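Local coordinates for Trm112p-like protein (Encephalitozoon cuniculi, PDB 3Q87) that serves as a zinc-binding activator subunit of methyltransferases involved in translation, here paired with Mtq2, which methylates the termination factor eRF1, at the interface of chains A and B. Sequence-based numbering; all coordinates share one arbitrary frame. Chains: chain A, Putative uncharacterized protein ECU08_1170; chain B, N6 adenine specific DNA methylase.

The interface of chains A and B. Residues chain A 5, 8, 40-41; chain B 26, 48, 78-79.
A:Leu8 presses its branched end against B:Val79, B:Val48 and B:Ile26, forming the apolar core of this patch, where the Trm112 activator meets the SAM-dependent methyltransferase Mtq2. Packing is tightest where CD2 of A:Leu8 meets CG2 of B:Val79 at 3.4 Å, the two side chains crossing at about a right angle. That same CD2 also touches CG2 of B:Ile26, at 3.8 Å. The other methyl, CD1, lies 3.6 Å from CG2 of B:Val48, and here the side chains run past each other in opposite directions. Chi1 of -79° sets CG of A:Leu8 anti to its carbonyl carbon, and chi2 of 144° turns CD1 towards B:Val48 and CD2 towards B:Val79 and B:Ile26. B:Val48 CG2 is shared, since A:Leu5 reaches it with CD2 at 3.5 Å.

Next to this core, CB of B:Ser78 sits over one face of the A:Asn41 amide, 3.4 Å from CG, while CD1 of B:Ile26 comes in obliquely from the other side of the plane, past the oxygen end. As modelled, OD1 of A:Asn41 is 2.9 Å from the backbone O of B:Ser78, two acceptors in conflict. The amide is probably built flipped; exchanging O and N would bring an N-H donor to that carbonyl.

The contact slackens at A:Phe40, which loses only 3 Å² to the partner. Its ring points away from Mtq2, and its nearest approach is by the backbone C, 4.3 Å from CD1 of B:Ile26.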
ATOM      1  N   LEU A   5      -4.588   7.228  -5.236  1.00 16.02           N
ATOM      2  CA  LEU A   5      -4.142   6.869  -3.879  1.00 19.66           C
ATOM      3  C   LEU A   5      -5.027   7.506  -2.807  1.00 20.21           C
ATOM      4  O   LEU A   5      -5.078   7.032  -1.675  1.00 19.54           O
ATOM      5  CB  LEU A   5      -2.678   7.245  -3.646  1.00 15.08           C
ATOM      6  CG  LEU A   5      -1.654   6.243  -4.191  1.00 23.74           C
ATOM      7  CD1 LEU A   5      -0.283   6.494  -3.586  1.00 18.39           C
ATOM      8  CD2 LEU A   5      -2.106   4.833  -3.881  1.00 23.36           C
ATOM      9  N   LEU A   8      -7.071   5.228  -0.902  1.00 18.77           N
ATOM     10  CA  LEU A   8      -6.377   4.177  -0.155  1.00 18.91           C
ATOM     11  C   LEU A   8      -5.688   4.681   1.108  1.00 23.22           C
ATOM     12  O   LEU A   8      -5.356   3.904   2.006  1.00 23.81           O
ATOM     13  CB  LEU A   8      -5.331   3.513  -1.060  1.00 18.43           C
ATOM     14  CG  LEU A   8      -5.915   2.490  -2.035  1.00 25.80           C
ATOM     15  CD1 LEU A   8      -5.202   2.503  -3.364  1.00 22.07           C
ATOM     16  CD2 LEU A   8      -5.874   1.104  -1.415  1.00 26.71           C
ATOM     17  N   PHE A  40      -9.396   1.202  -9.163  1.00 19.81           N
ATOM     18  CA  PHE A  40      -9.540   2.152  -8.051  1.00 21.95           C
ATOM     19  C   PHE A  40     -10.822   1.965  -7.236  1.00 25.01           C
ATOM     20  O   PHE A  40     -11.734   1.245  -7.639  1.00 26.29           O
ATOM     21  CB  PHE A  40      -9.382   3.603  -8.528  1.00 27.19           C
ATOM     22  CG  PHE A  40     -10.525   4.112  -9.377  1.00 27.36           C
ATOM     23  CD1 PHE A  40     -10.692   3.676 -10.691  1.00 33.80           C
ATOM     24  CD2 PHE A  40     -11.404   5.066  -8.876  1.00 29.89           C
ATOM     25  CE1 PHE A  40     -11.735   4.159 -11.483  1.00 30.30           C
ATOM     26  CE2 PHE A  40     -12.452   5.561  -9.666  1.00 33.34           C
ATOM     27  CZ  PHE A  40     -12.613   5.104 -10.969  1.00 31.93           C
ATOM     28  N   ASN A  41     -10.867   2.600  -6.069  1.00 23.74           N
ATOM     29  CA  ASN A  41     -11.996   2.492  -5.150  1.00 22.14           C
ATOM     30  C   ASN A  41     -13.073   3.503  -5.514  1.00 31.98           C
ATOM     31  O   ASN A  41     -13.167   4.595  -4.930  1.00 22.40           O
ATOM     32  CB  ASN A  41     -11.508   2.694  -3.721  1.00 20.75           C
ATOM     33  CG  ASN A  41     -10.324   1.814  -3.405  1.00 28.23           C
ATOM     34  OD1 ASN A  41     -10.478   0.619  -3.160  1.00 26.32           O
ATOM     35  ND2 ASN A  41      -9.126   2.391  -3.445  1.00 25.98           N
TER
ATOM     36  N   ILE B  26      -6.613  -4.914  -5.825  1.00 21.45           N
ATOM     37  CA  ILE B  26      -5.798  -3.830  -5.294  1.00 21.38           C
ATOM     38  C   ILE B  26      -4.917  -4.462  -4.223  1.00 17.66           C
ATOM     39  O   ILE B  26      -5.416  -4.992  -3.246  1.00 19.08           O
ATOM     40  CB  ILE B  26      -6.641  -2.679  -4.698  1.00 18.95           C
ATOM     41  CG1 ILE B  26      -7.483  -2.010  -5.787  1.00 20.23           C
ATOM     42  CG2 ILE B  26      -5.731  -1.620  -4.061  1.00 15.92           C
ATOM     43  CD1 ILE B  26      -8.431  -0.919  -5.225  1.00 24.94           C
ATOM     44  N   VAL B  48      -0.143  -0.760  -4.414  1.00 11.14           N
ATOM     45  CA  VAL B  48       0.421   0.286  -3.590  1.00 12.89           C
ATOM     46  C   VAL B  48       1.604  -0.324  -2.854  1.00 10.44           C
ATOM     47  O   VAL B  48       1.480  -1.378  -2.271  1.00 16.43           O
ATOM     48  CB  VAL B  48      -0.607   0.834  -2.584  1.00 16.95           C
ATOM     49  CG1 VAL B  48       0.023   1.956  -1.734  1.00 16.64           C
ATOM     50  CG2 VAL B  48      -1.814   1.356  -3.346  1.00 17.39           C
ATOM     51  N   SER B  78     -10.010  -0.380   1.496  1.00 20.71           N
ATOM     52  CA  SER B  78      -9.803  -0.149   0.077  1.00 22.75           C
ATOM     53  C   SER B  78      -8.853  -1.155  -0.551  1.00 17.49           C
ATOM     54  O   SER B  78      -8.656  -1.158  -1.756  1.00 18.77           O
ATOM     55  CB  SER B  78      -9.321   1.280  -0.150  1.00 22.01           C
ATOM     56  OG  SER B  78     -10.346   2.193   0.214  1.00 28.28           O
ATOM     57  N   VAL B  79      -8.280  -2.020   0.268  1.00 20.23           N
ATOM     58  CA  VAL B  79      -7.292  -2.987  -0.212  1.00 17.57           C
ATOM     59  C   VAL B  79      -7.852  -4.399  -0.216  1.00 16.75           C
ATOM     60  O   VAL B  79      -8.461  -4.835   0.769  1.00 19.03           O
ATOM     61  CB  VAL B  79      -6.015  -2.939   0.658  1.00 19.48           C
ATOM     62  CG1 VAL B  79      -5.011  -4.045   0.252  1.00 12.99           C
ATOM     63  CG2 VAL B  79      -5.396  -1.555   0.579  1.00 12.27           C
TER